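PDB 5C86: kelch domain-containing protein from Colletotrichum graminicola M1.001, which oxidises alcohols as a copper-dependent member of the galactose oxidase and glyoxal oxidase (AA5) family, represented here by its metal-free form. Local coordinates for residues Lys11-Pro16 and Tyr48-Asn53; Ala18-Pro23 and Val418-His423; Asn44-Thr49 and Ala62-Thr67; Arg83-Gly88 and Thr95-Phe100. One frame throughout, in Å; residues are numbered along the deposited sequence.

The fold is that of galactose oxidase, a seven-bladed kelch propeller followed by an early set domain. Contacts 1 to 3 all involve the blade formed by strands 18-21, 28-31, 47-52 and 63-66. Contact 2 lies at its inner strand, where strand 412-422 of the C-terminal domain enters; contact 3 pairs its two outer strands; contact 1 brings the preceding loop onto strand 47-52. Contacts 1 and 3, centres about 11 Å apart, share Tyr-48 and Thr-49. Contact 4 is the central hairpin of the next blade, its centre about 11 Å from that of contact 2. Along the chain, contacts 3 and 4 fall between the segments of contact 2, whereas contact 1 crosses it. Contact 2 holds His-423, a copper ligand in another structure of this protein.

Contact 1 of 4, residues Lys11-Pro16 and Tyr48-Asn53; sequences KFPVVP and YTSLYN
Tyr-48 meets Val-14 through its CB alone: this carbon lies 3.8 Å from Val-14 CG1, the two side chains crossing at about a right angle while the phenol ring leads away. A branched valine suits this place because its compact methyls also rest on Val-30 of strand 28-31. At Ser-50 the small hydroxymethyl group lets the loop come close. Its OG is anti to the backbone N (chi1 171°) and sits 3.3 Å from Pro-13 CD, while Phe-12 CD1 approaches the same oxygen at 3.4 Å. The oxygen lies in the plane of the Phe-12 ring, at its edge, and its polar need is met by a hydrogen bond to Ser-60 O. This is a blade-to-blade junction of the kelch propeller: residues 11-16 connect strand 5-11, the outermost strand of the closing blade, to the first strand of the next, and drape over its third strand, 47-52. Past Leu-51, whose side chain points away, Tyr-52 resumes the packing. Its CB touches Phe-12 CZ at 3.7 Å, again with side chains crossing at about a right angle, and its ring goes on to meet that of Phe-367 in the closing blade.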
loop_
_atom_site.group_PDB
_atom_site.type_symbol
_atom_site.label_atom_id
_atom_site.label_comp_id
_atom_site.label_asym_id
_atom_site.label_seq_id
_atom_site.Cartn_x
_atom_site.Cartn_y
_atom_site.Cartn_z
ATOM N N LYS A 11 -8.148 12.298 15.472
ATOM C CA LYS A 11 -9.013 11.273 16.051
ATOM C C LYS A 11 -10.202 11.005 15.183
ATOM O O LYS A 11 -10.965 11.895 14.814
ATOM C CB LYS A 11 -9.475 11.759 17.434
ATOM C CG LYS A 11 -9.377 10.695 18.529
ATOM C CD LYS A 11 -10.463 10.914 19.595
ATOM C CE LYS A 11 -10.399 12.319 20.185
ATOM N NZ LYS A 11 -11.666 12.678 20.890
ATOM N N PHE A 12 -10.396 9.769 14.777
ATOM C CA PHE A 12 -11.466 9.431 13.968
ATOM C C PHE A 12 -12.632 8.828 14.820
ATOM O O PHE A 12 -12.370 8.209 15.820
ATOM C CB PHE A 12 -11.059 8.341 12.919
ATOM C CG PHE A 12 -10.255 8.901 11.753
ATOM C CD1 PHE A 12 -10.881 9.454 10.631
ATOM C CD2 PHE A 12 -8.886 8.779 11.769
ATOM C CE1 PHE A 12 -10.138 9.989 9.587
ATOM C CE2 PHE A 12 -8.130 9.292 10.709
ATOM C CZ PHE A 12 -8.762 9.876 9.628
ATOM N N PRO A 13 -13.833 8.876 14.292
ATOM C CA PRO A 13 -14.964 8.273 15.034
ATOM C C PRO A 13 -15.022 6.760 14.800
ATOM O O PRO A 13 -15.913 6.105 15.385
ATOM C CB PRO A 13 -16.164 8.940 14.393
ATOM C CG PRO A 13 -15.752 9.129 12.943
ATOM C CD PRO A 13 -14.308 9.544 13.062
ATOM N N VAL A 14 -14.125 6.177 13.947
ATOM C CA VAL A 14 -14.091 4.677 13.739
ATOM C C VAL A 14 -12.595 4.303 13.803
ATOM O O VAL A 14 -11.708 5.174 13.609
ATOM C CB VAL A 14 -14.658 4.164 12.435
ATOM C CG1 VAL A 14 -16.086 4.640 12.186
ATOM C CG2 VAL A 14 -13.835 4.613 11.197
ATOM N N VAL A 15 -12.231 3.063 14.187
ATOM C CA VAL A 15 -10.836 2.709 14.240
ATOM C C VAL A 15 -10.409 2.562 12.741
ATOM O O VAL A 15 -11.023 1.851 11.944
ATOM C CB VAL A 15 -10.598 1.380 14.971
ATOM C CG1 VAL A 15 -9.134 1.055 15.024
ATOM C CG2 VAL A 15 -11.187 1.460 16.419
ATOM N N PRO A 16 -9.300 3.292 12.392
ATOM C CA PRO A 16 -8.897 3.351 10.967
ATOM C C PRO A 16 -8.049 2.139 10.595
ATOM O O PRO A 16 -6.804 2.235 10.467
ATOM C CB PRO A 16 -8.177 4.671 10.868
ATOM C CG PRO A 16 -7.613 4.899 12.199
ATOM C CD PRO A 16 -8.624 4.292 13.210
ATOM N N TYR A 48 -19.022 1.422 8.140
ATOM C CA TYR A 48 -18.794 2.764 8.630
ATOM C C TYR A 48 -17.480 3.310 8.060
ATOM O O TYR A 48 -16.465 2.649 8.147
ATOM C CB TYR A 48 -18.773 2.860 10.124
ATOM C CG TYR A 48 -20.166 2.788 10.701
ATOM C CD1 TYR A 48 -20.757 1.558 10.981
ATOM C CD2 TYR A 48 -20.887 3.972 10.955
ATOM C CE1 TYR A 48 -22.055 1.509 11.560
ATOM C CE2 TYR A 48 -22.169 3.928 11.501
ATOM C CZ TYR A 48 -22.730 2.697 11.807
ATOM O OH TYR A 48 -24.007 2.632 12.338
ATOM N N THR A 49 -17.519 4.575 7.614
ATOM C CA THR A 49 -16.342 5.281 7.037
ATOM C C THR A 49 -16.263 6.646 7.587
ATOM O O THR A 49 -17.289 7.237 8.068
ATOM C CB THR A 49 -16.304 5.281 5.516
ATOM O OG1 THR A 49 -17.207 6.294 4.998
ATOM C CG2 THR A 49 -16.604 3.954 4.897
ATOM N N SER A 50 -15.079 7.217 7.550
ATOM C CA SER A 50 -14.872 8.613 7.926
ATOM C C SER A 50 -13.781 9.163 7.006
ATOM O O SER A 50 -13.033 8.399 6.376
ATOM C CB SER A 50 -14.523 8.762 9.379
ATOM O OG SER A 50 -14.119 10.069 9.769
ATOM N N LEU A 51 -13.770 10.470 6.837
ATOM C CA LEU A 51 -12.864 11.160 5.893
ATOM C C LEU A 51 -12.133 12.267 6.576
ATOM O O LEU A 51 -12.792 13.104 7.232
ATOM C CB LEU A 51 -13.675 11.731 4.768
ATOM C CG LEU A 51 -12.899 12.413 3.622
ATOM C CD1 LEU A 51 -12.303 11.344 2.744
ATOM C CD2 LEU A 51 -13.777 13.356 2.777
ATOM N N TYR A 52 -10.804 12.335 6.417
ATOM C CA TYR A 52 -10.008 13.423 6.918
ATOM C C TYR A 52 -9.682 14.339 5.736
ATOM O O TYR A 52 -9.204 13.906 4.718
ATOM C CB TYR A 52 -8.683 12.975 7.566
ATOM C CG TYR A 52 -7.708 14.063 7.910
ATOM C CD1 TYR A 52 -7.851 14.824 9.036
ATOM C CD2 TYR A 52 -6.617 14.293 7.113
ATOM C CE1 TYR A 52 -6.960 15.833 9.340
ATOM C CE2 TYR A 52 -5.699 15.242 7.427
ATOM C CZ TYR A 52 -5.889 16.019 8.529
ATOM O OH TYR A 52 -4.924 16.951 8.792
ATOM N N ASN A 53 -10.078 15.614 5.850
ATOM C CA ASN A 53 -9.806 16.603 4.828
ATOM C C ASN A 53 -8.465 17.229 5.071
ATOM O O ASN A 53 -8.228 17.882 6.082
ATOM C CB ASN A 53 -10.925 17.664 4.879
ATOM C CG ASN A 53 -10.855 18.579 3.724
ATOM O OD1 ASN A 53 -9.893 19.287 3.560
ATOM N ND2 ASN A 53 -11.775 18.472 2.892
#

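Contact 2 of 4, residues Ala18-Pro23 and Val418-His423; sequences AVALVP and VSATTH
Thr-422, packed against Ala-18, also borders the His-423 ring: its CB lies in the ring plane, at the edge, and its OG1 accepts a hydrogen bond from His-423 ND1 at 2.9 Å, only 14° out of that plane. OG1 is held in turn by Val-17 O, so the threonine is a second-shell residue that probably helps to set the rotation of the imidazole. His-423 is a copper ligand in another structure of this protein, and its ring meets those of His-335 and Tyr-120, also ligands there. The motif is the one known from galactose oxidase, in which the C-terminal domain sends a strand into the propeller to deliver a histidine to the metal. Here that strand runs antiparallel to 18-21, the inner strand of a blade, at 174°. Val-19 and Thr-421 form the hydrogen-bonded pair, with Val-19 N to Thr-421 O at 3.0 Å and Thr-421 N to Val-19 O at 2.8 Å. Their CG2 methyls lie side by side, 3.8 Å apart, and Val-19 continues onto Thr-337 and Leu-339. On the opposite face alanines suit the tight fit: Ala-20 CB and Ala-420 CB touch at 3.8 Å, and Ala-20 reaches Ile-84. Farther along, the Val-418 CG1 methyl packs against Leu-21 O, and the Leu-21 N-H points almost straight (179°) at Ser-419 O, 3.1 Å away.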
loop_
_atom_site.group_PDB
_atom_site.type_symbol
_atom_site.label_atom_id
_atom_site.label_comp_id
_atom_site.label_asym_id
_atom_site.label_seq_id
_atom_site.Cartn_x
_atom_site.Cartn_y
_atom_site.Cartn_z
ATOM N N ALA A 18 -8.475 0.283 7.888
ATOM C CA ALA A 18 -8.244 0.304 6.446
ATOM C C ALA A 18 -8.235 1.771 6.104
ATOM O O ALA A 18 -9.105 2.548 6.559
ATOM C CB ALA A 18 -9.282 -0.449 5.707
ATOM N N VAL A 19 -7.318 2.188 5.211
ATOM C CA VAL A 19 -7.231 3.572 4.791
ATOM C C VAL A 19 -6.913 3.658 3.319
ATOM O O VAL A 19 -6.259 2.744 2.786
ATOM C CB VAL A 19 -6.225 4.395 5.557
ATOM C CG1 VAL A 19 -6.500 4.369 7.070
ATOM C CG2 VAL A 19 -4.783 3.960 5.304
ATOM N N ALA A 20 -7.370 4.738 2.673
ATOM C CA ALA A 20 -7.128 4.936 1.228
ATOM C C ALA A 20 -6.911 6.385 0.971
ATOM O O ALA A 20 -7.607 7.238 1.571
ATOM C CB ALA A 20 -8.269 4.475 0.392
ATOM N N LEU A 21 -5.979 6.711 0.088
ATOM C CA LEU A 21 -5.780 8.123 -0.305
ATOM C C LEU A 21 -6.694 8.387 -1.457
ATOM O O LEU A 21 -6.723 7.655 -2.429
ATOM C CB LEU A 21 -4.318 8.373 -0.710
ATOM C CG LEU A 21 -4.027 9.820 -1.059
ATOM C CD1 LEU A 21 -3.984 10.627 0.167
ATOM C CD2 LEU A 21 -2.688 9.902 -1.721
ATOM N N VAL A 22 -7.522 9.445 -1.356
ATOM C CA VAL A 22 -8.483 9.745 -2.394
ATOM C C VAL A 22 -7.759 10.515 -3.560
ATOM O O VAL A 22 -7.138 11.555 -3.327
ATOM C CB VAL A 22 -9.595 10.616 -1.805
ATOM C CG1 VAL A 22 -10.586 10.976 -2.881
ATOM C CG2 VAL A 22 -10.287 9.890 -0.605
ATOM N N PRO A 23 -7.848 9.975 -4.757
ATOM C CA PRO A 23 -7.239 10.742 -5.862
ATOM C C PRO A 23 -7.745 12.159 -5.998
ATOM O O PRO A 23 -8.877 12.464 -5.655
ATOM C CB PRO A 23 -7.599 9.936 -7.074
ATOM C CG PRO A 23 -7.777 8.541 -6.638
ATOM C CD PRO A 23 -8.370 8.717 -5.240
ATOM N N VAL A 418 -0.925 6.042 -6.206
ATOM C CA VAL A 418 -1.873 6.266 -5.113
ATOM C C VAL A 418 -2.358 4.932 -4.589
ATOM O O VAL A 418 -2.611 3.986 -5.344
ATOM C CB VAL A 418 -3.039 7.148 -5.622
ATOM C CG1 VAL A 418 -4.172 7.273 -4.659
ATOM C CG2 VAL A 418 -2.536 8.512 -6.104
ATOM N N SER A 419 -2.491 4.849 -3.269
ATOM C CA SER A 419 -2.671 3.536 -2.652
ATOM C C SER A 419 -3.620 3.528 -1.453
ATOM O O SER A 419 -4.247 4.509 -1.146
ATOM C CB SER A 419 -1.290 2.886 -2.326
ATOM O OG SER A 419 -0.689 3.592 -1.275
ATOM N N ALA A 420 -3.712 2.325 -0.899
ATOM C CA ALA A 420 -4.648 1.996 0.164
ATOM C C ALA A 420 -4.035 0.829 0.892
ATOM O O ALA A 420 -3.289 0.032 0.337
ATOM C CB ALA A 420 -5.993 1.593 -0.389
ATOM N N THR A 421 -4.392 0.706 2.184
ATOM C CA THR A 421 -3.806 -0.388 2.957
ATOM C C THR A 421 -4.701 -0.867 4.068
ATOM O O THR A 421 -5.458 -0.111 4.649
ATOM C CB THR A 421 -2.435 0.034 3.609
ATOM O OG1 THR A 421 -1.704 -1.129 4.050
ATOM C CG2 THR A 421 -2.496 1.010 4.767
ATOM N N THR A 422 -4.573 -2.147 4.385
ATOM C CA THR A 422 -5.173 -2.741 5.570
ATOM C C THR A 422 -4.387 -3.983 5.871
ATOM O O THR A 422 -3.941 -4.664 4.947
ATOM C CB THR A 422 -6.687 -3.034 5.327
ATOM O OG1 THR A 422 -7.223 -3.445 6.585
ATOM C CG2 THR A 422 -6.951 -4.083 4.346
ATOM N N HIS A 423 -4.234 -4.326 7.133
ATOM C CA HIS A 423 -3.642 -5.593 7.520
ATOM C C HIS A 423 -2.244 -5.856 6.967
ATOM O O HIS A 423 -1.888 -7.006 6.772
ATOM C CB HIS A 423 -4.569 -6.790 7.103
ATOM C CG HIS A 423 -5.808 -6.909 7.897
ATOM N ND1 HIS A 423 -6.870 -6.038 7.781
ATOM C CD2 HIS A 423 -6.107 -7.736 8.941
ATOM C CE1 HIS A 423 -7.771 -6.332 8.722
ATOM N NE2 HIS A 423 -7.342 -7.368 9.396
#

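Contact 3 of 4, residues Asn44-Thr49 and Ala62-Thr67; sequences NGKTYT and AIVQNT
Thr-47 faces both Gln-65 and Asn-66, a classic beta bulge in the hairpin of strands 47-52 and 63-66, the outer two strands of a propeller blade. The backbone bonds show the shift. Thr-47 N donates to Asn-66 O at 2.8 Å, whereas Thr-47 O receives two weak bonds, from Gln-65 N and Asn-66 N. Beyond the bulge Thr-49 and Ile-63 form a regular hydrogen-bonded pair, Thr-49 N to Ile-63 O at 2.9 Å and Ile-63 N to Thr-49 O at 3.0 Å.

The polar side-chain bond runs from Thr-49 OG1 to Gln-65 OE1, 2.6 Å long, with the donor tilted 27° from the amide's carbonyl plane. Glutamine suits this buried place because its amide serves both ways: NE2 donates to Ser-106 O and Glu-104 O, consistent with an amide rotation that turns OE1 to the threonine.

Apolar packing gathers on Val-64, whose two methyls serve different neighbours. CG1, anti to the backbone N (chi1 179°), lies 3.8 Å from Lys-46 CB, with CG and CD of the lysine also passing close before its amino end leads away. CG2 makes a CH-pi contact with the Tyr-48 ring, 3.7 Å from its centroid and offset toward the rim, where Tyr-48 CZ is nearest at 3.5 Å.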
loop_
_atom_site.group_PDB
_atom_site.type_symbol
_atom_site.label_atom_id
_atom_site.label_comp_id
_atom_site.label_asym_id
_atom_site.label_seq_id
_atom_site.Cartn_x
_atom_site.Cartn_y
_atom_site.Cartn_z
ATOM N N ASN A 44 -21.739 -6.967 9.727
ATOM C CA ASN A 44 -22.996 -6.261 9.990
ATOM C C ASN A 44 -23.660 -5.792 8.705
ATOM O O ASN A 44 -24.538 -4.907 8.795
ATOM C CB ASN A 44 -22.745 -5.115 10.937
ATOM C CG ASN A 44 -23.968 -4.746 11.806
ATOM O OD1 ASN A 44 -24.875 -5.557 11.944
ATOM N ND2 ASN A 44 -23.960 -3.575 12.407
ATOM N N GLY A 45 -23.306 -6.363 7.540
ATOM C CA GLY A 45 -23.850 -6.082 6.229
ATOM C C GLY A 45 -23.669 -4.640 5.710
ATOM O O GLY A 45 -24.413 -4.179 4.895
ATOM N N LYS A 46 -22.699 -3.915 6.266
ATOM C CA LYS A 46 -22.526 -2.495 5.966
ATOM C C LYS A 46 -21.159 -2.093 6.480
ATOM O O LYS A 46 -20.556 -2.833 7.249
ATOM C CB LYS A 46 -23.670 -1.665 6.645
ATOM C CG LYS A 46 -23.567 -1.554 8.141
ATOM C CD LYS A 46 -24.949 -1.120 8.728
ATOM C CE LYS A 46 -24.776 -0.684 10.158
ATOM N NZ LYS A 46 -26.093 -0.303 10.791
ATOM N N THR A 47 -20.708 -0.910 6.075
ATOM C CA THR A 47 -19.466 -0.338 6.618
ATOM C C THR A 47 -19.571 1.103 7.003
ATOM O O THR A 47 -20.103 1.904 6.174
ATOM C CB THR A 47 -18.304 -0.487 5.544
ATOM O OG1 THR A 47 -18.277 -1.778 4.974
ATOM C CG2 THR A 47 -16.968 -0.093 6.155
ATOM N N TYR A 48 -19.022 1.422 8.140
ATOM C CA TYR A 48 -18.794 2.764 8.630
ATOM C C TYR A 48 -17.480 3.310 8.060
ATOM O O TYR A 48 -16.465 2.649 8.147
ATOM C CB TYR A 48 -18.773 2.860 10.124
ATOM C CG TYR A 48 -20.166 2.788 10.701
ATOM C CD1 TYR A 48 -20.757 1.558 10.981
ATOM C CD2 TYR A 48 -20.887 3.972 10.955
ATOM C CE1 TYR A 48 -22.055 1.509 11.560
ATOM C CE2 TYR A 48 -22.169 3.928 11.501
ATOM C CZ TYR A 48 -22.730 2.697 11.807
ATOM O OH TYR A 48 -24.007 2.632 12.338
ATOM N N THR A 49 -17.519 4.575 7.614
ATOM C CA THR A 49 -16.342 5.281 7.037
ATOM C C THR A 49 -16.263 6.646 7.587
ATOM O O THR A 49 -17.289 7.237 8.068
ATOM C CB THR A 49 -16.304 5.281 5.516
ATOM O OG1 THR A 49 -17.207 6.294 4.998
ATOM C CG2 THR A 49 -16.604 3.954 4.897
ATOM N N ALA A 62 -18.863 9.648 11.334
ATOM C CA ALA A 62 -18.929 8.328 10.753
ATOM C C ALA A 62 -20.230 8.159 10.013
ATOM O O ALA A 62 -21.296 8.503 10.563
ATOM C CB ALA A 62 -18.769 7.252 11.828
ATOM N N ILE A 63 -20.185 7.698 8.775
ATOM C CA ILE A 63 -21.366 7.369 8.027
ATOM C C ILE A 63 -21.366 5.948 7.545
ATOM O O ILE A 63 -20.298 5.355 7.306
ATOM C CB ILE A 63 -21.608 8.328 6.812
ATOM C CG1 ILE A 63 -20.608 8.077 5.685
ATOM C CG2 ILE A 63 -21.555 9.798 7.307
ATOM C CD1 ILE A 63 -20.654 9.077 4.524
ATOM N N VAL A 64 -22.557 5.409 7.298
ATOM C CA VAL A 64 -22.732 4.180 6.652
ATOM C C VAL A 64 -22.620 4.334 5.158
ATOM O O VAL A 64 -23.582 4.508 4.397
ATOM C CB VAL A 64 -24.020 3.401 7.079
ATOM C CG1 VAL A 64 -24.106 2.096 6.295
ATOM C CG2 VAL A 64 -23.999 3.142 8.548
ATOM N N GLN A 65 -21.374 4.288 4.674
ATOM C CA GLN A 65 -21.152 4.713 3.310
ATOM C C GLN A 65 -21.330 3.552 2.399
ATOM O O GLN A 65 -21.524 3.730 1.211
ATOM C CB GLN A 65 -19.719 5.300 3.135
ATOM C CG GLN A 65 -19.618 6.124 1.870
ATOM C CD GLN A 65 -18.200 6.520 1.549
ATOM O OE1 GLN A 65 -17.270 6.264 2.354
ATOM N NE2 GLN A 65 -18.015 7.190 0.404
ATOM N N ASN A 66 -21.259 2.307 2.949
ATOM C CA ASN A 66 -21.517 1.144 2.194
ATOM C C ASN A 66 -22.652 0.377 2.904
ATOM O O ASN A 66 -22.489 -0.031 4.034
ATOM C CB ASN A 66 -20.266 0.222 2.100
ATOM C CG ASN A 66 -20.456 -0.854 1.092
ATOM O OD1 ASN A 66 -21.590 -1.325 0.856
ATOM N ND2 ASN A 66 -19.410 -1.251 0.400
ATOM N N THR A 67 -23.795 0.286 2.209
ATOM C CA THR A 67 -25.015 -0.293 2.827
ATOM C C THR A 67 -25.206 -1.752 2.568
ATOM O O THR A 67 -26.194 -2.314 3.103
ATOM C CB THR A 67 -26.299 0.449 2.247
ATOM O OG1 THR A 67 -26.533 0.097 0.855
ATOM C CG2 THR A 67 -26.193 1.897 2.541
#

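Contact 4 of 4, residues Arg83-Gly88 and Thr95-Phe100; sequences RIIVTG and TSVLDF
Ile-84 with Leu-98 and Val-86 with Ser-96 are the hydrogen-bonded pairs of the buried part of this contact, each joined by two backbone bonds; Val-86 N to Ser-96 O, at 2.9 Å and 170°, is nearly straight. Beta-branched residues, suited to extended chain, line the face of Ile-85, Thr-87, Thr-95 and Val-97. Ile-85 CG2 and Thr-95 CG2 touch at 3.8 Å, Ile-85 CG1 lies 3.9 Å from Val-97 CG2, and Ile-85 also packs on Ile-131 of a following strand. Thr-95 OG1 on this face bonds to Ser-112 O; on the other, Ser-96 OG bonds to His-69 and Asn-66.

The other end, at Arg-83 and Asp-99, is partly exposed, and its charged groups find partners outside the pair. Val-97 CG2 lies 3.6 Å from Arg-83 CB and also sits over one face of the guanidinium, 3.7 Å from its plane; the bend at chi3 (-52°) places NE for this. Arg-83 and Asp-99 meet through carbon, CG to CB at 3.8 Å, the two flat groups standing 88° apart. Arg-83 NE instead forms a salt bridge with Asp-79, and Asp-99 OD1 accepts from Lys-101 N. Strands 84-87 and 95-98 are the two middle strands of a four-stranded antiparallel blade of the kelch propeller.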
loop_
_atom_site.group_PDB
_atom_site.type_symbol
_atom_site.label_atom_id
_atom_site.label_comp_id
_atom_site.label_asym_id
_atom_site.label_seq_id
_atom_site.Cartn_x
_atom_site.Cartn_y
_atom_site.Cartn_z
ATOM N N ARG A 83 -10.748 4.243 -9.164
ATOM C CA ARG A 83 -11.797 3.711 -8.329
ATOM C C ARG A 83 -11.181 2.749 -7.340
ATOM O O ARG A 83 -10.246 2.024 -7.705
ATOM C CB ARG A 83 -12.806 2.969 -9.224
ATOM C CG ARG A 83 -13.454 3.918 -10.220
ATOM C CD ARG A 83 -14.628 3.236 -10.897
ATOM N NE ARG A 83 -14.242 1.971 -11.434
ATOM C CZ ARG A 83 -15.048 0.951 -11.759
ATOM N NH1 ARG A 83 -16.389 1.086 -11.706
ATOM N NH2 ARG A 83 -14.530 -0.148 -12.233
ATOM N N ILE A 84 -11.680 2.799 -6.106
ATOM C CA ILE A 84 -11.232 1.878 -5.030
ATOM C C ILE A 84 -12.130 0.654 -5.026
ATOM O O ILE A 84 -13.337 0.775 -4.791
ATOM C CB ILE A 84 -11.242 2.563 -3.675
ATOM C CG1 ILE A 84 -10.494 3.880 -3.678
ATOM C CG2 ILE A 84 -10.718 1.578 -2.636
ATOM C CD1 ILE A 84 -10.771 4.728 -2.523
ATOM N N ILE A 85 -11.560 -0.453 -5.389
ATOM C CA ILE A 85 -12.265 -1.730 -5.464
ATOM C C ILE A 85 -11.945 -2.570 -4.248
ATOM O O ILE A 85 -10.772 -2.936 -4.033
ATOM C CB ILE A 85 -11.960 -2.442 -6.755
ATOM C CG1 ILE A 85 -12.460 -1.614 -8.011
ATOM C CG2 ILE A 85 -12.606 -3.852 -6.788
ATOM C CD1 ILE A 85 -12.171 -2.218 -9.371
ATOM N N VAL A 86 -12.953 -2.907 -3.418
ATOM C CA VAL A 86 -12.795 -3.621 -2.192
ATOM C C VAL A 86 -13.534 -4.960 -2.284
ATOM O O VAL A 86 -14.714 -4.982 -2.623
ATOM C CB VAL A 86 -13.257 -2.758 -1.026
ATOM C CG1 VAL A 86 -13.152 -3.446 0.283
ATOM C CG2 VAL A 86 -12.509 -1.430 -0.943
ATOM N N THR A 87 -12.865 -6.035 -1.947
ATOM C CA THR A 87 -13.357 -7.396 -2.161
ATOM C C THR A 87 -13.439 -8.129 -0.856
ATOM O O THR A 87 -12.497 -8.192 -0.073
ATOM C CB THR A 87 -12.482 -8.180 -3.104
ATOM O OG1 THR A 87 -11.047 -7.980 -2.837
ATOM C CG2 THR A 87 -12.728 -7.780 -4.500
ATOM N N GLY A 88 -14.567 -8.828 -0.651
ATOM C CA GLY A 88 -14.652 -9.825 0.453
ATOM C C GLY A 88 -14.556 -9.226 1.806
ATOM O O GLY A 88 -14.946 -8.088 2.073
ATOM N N THR A 95 -18.073 -7.629 -3.927
ATOM C CA THR A 95 -17.127 -6.624 -4.540
ATOM C C THR A 95 -17.857 -5.278 -4.500
ATOM O O THR A 95 -19.022 -5.180 -4.954
ATOM C CB THR A 95 -16.757 -6.992 -5.948
ATOM O OG1 THR A 95 -16.165 -8.284 -6.013
ATOM C CG2 THR A 95 -15.677 -6.043 -6.467
ATOM N N SER A 96 -17.284 -4.262 -3.890
ATOM C CA SER A 96 -17.773 -2.941 -3.905
ATOM C C SER A 96 -16.791 -1.932 -4.525
ATOM O O SER A 96 -15.576 -2.199 -4.496
ATOM C CB SER A 96 -18.047 -2.468 -2.590
ATOM O OG SER A 96 -19.000 -3.281 -1.876
ATOM N N VAL A 97 -17.303 -0.787 -4.974
ATOM C CA VAL A 97 -16.488 0.221 -5.653
ATOM C C VAL A 97 -16.850 1.590 -5.136
ATOM O O VAL A 97 -18.032 1.915 -4.935
ATOM C CB VAL A 97 -16.433 0.025 -7.160
ATOM C CG1 VAL A 97 -17.776 0.267 -7.845
ATOM C CG2 VAL A 97 -15.378 0.956 -7.766
ATOM N N LEU A 98 -15.854 2.437 -4.829
ATOM C CA LEU A 98 -16.038 3.810 -4.622
ATOM C C LEU A 98 -15.335 4.555 -5.736
ATOM O O LEU A 98 -14.055 4.513 -5.831
ATOM C CB LEU A 98 -15.588 4.310 -3.258
ATOM C CG LEU A 98 -15.691 5.794 -2.999
ATOM C CD1 LEU A 98 -17.145 6.263 -3.001
ATOM C CD2 LEU A 98 -15.102 6.205 -1.679
ATOM N N ASP A 99 -16.094 5.345 -6.485
ATOM C CA ASP A 99 -15.556 6.172 -7.590
ATOM C C ASP A 99 -15.558 7.599 -7.111
ATOM O O ASP A 99 -16.641 8.241 -6.952
ATOM C CB ASP A 99 -16.364 5.981 -8.863
ATOM C CG ASP A 99 -15.881 6.871 -10.050
ATOM O OD1 ASP A 99 -14.922 7.665 -9.927
ATOM O OD2 ASP A 99 -16.498 6.686 -11.123
ATOM N N PHE A 100 -14.383 8.147 -6.837
ATOM C CA PHE A 100 -14.289 9.439 -6.154
ATOM C C PHE A 100 -14.949 10.540 -7.031
ATOM O O PHE A 100 -15.340 11.561 -6.505
ATOM C CB PHE A 100 -12.812 9.806 -5.850
ATOM C CG PHE A 100 -12.006 10.088 -7.075
ATOM C CD1 PHE A 100 -11.495 9.070 -7.871
ATOM C CD2 PHE A 100 -11.772 11.385 -7.469
ATOM C CE1 PHE A 100 -10.821 9.326 -9.050
ATOM C CE2 PHE A 100 -11.026 11.659 -8.601
ATOM C CZ PHE A 100 -10.567 10.630 -9.413
#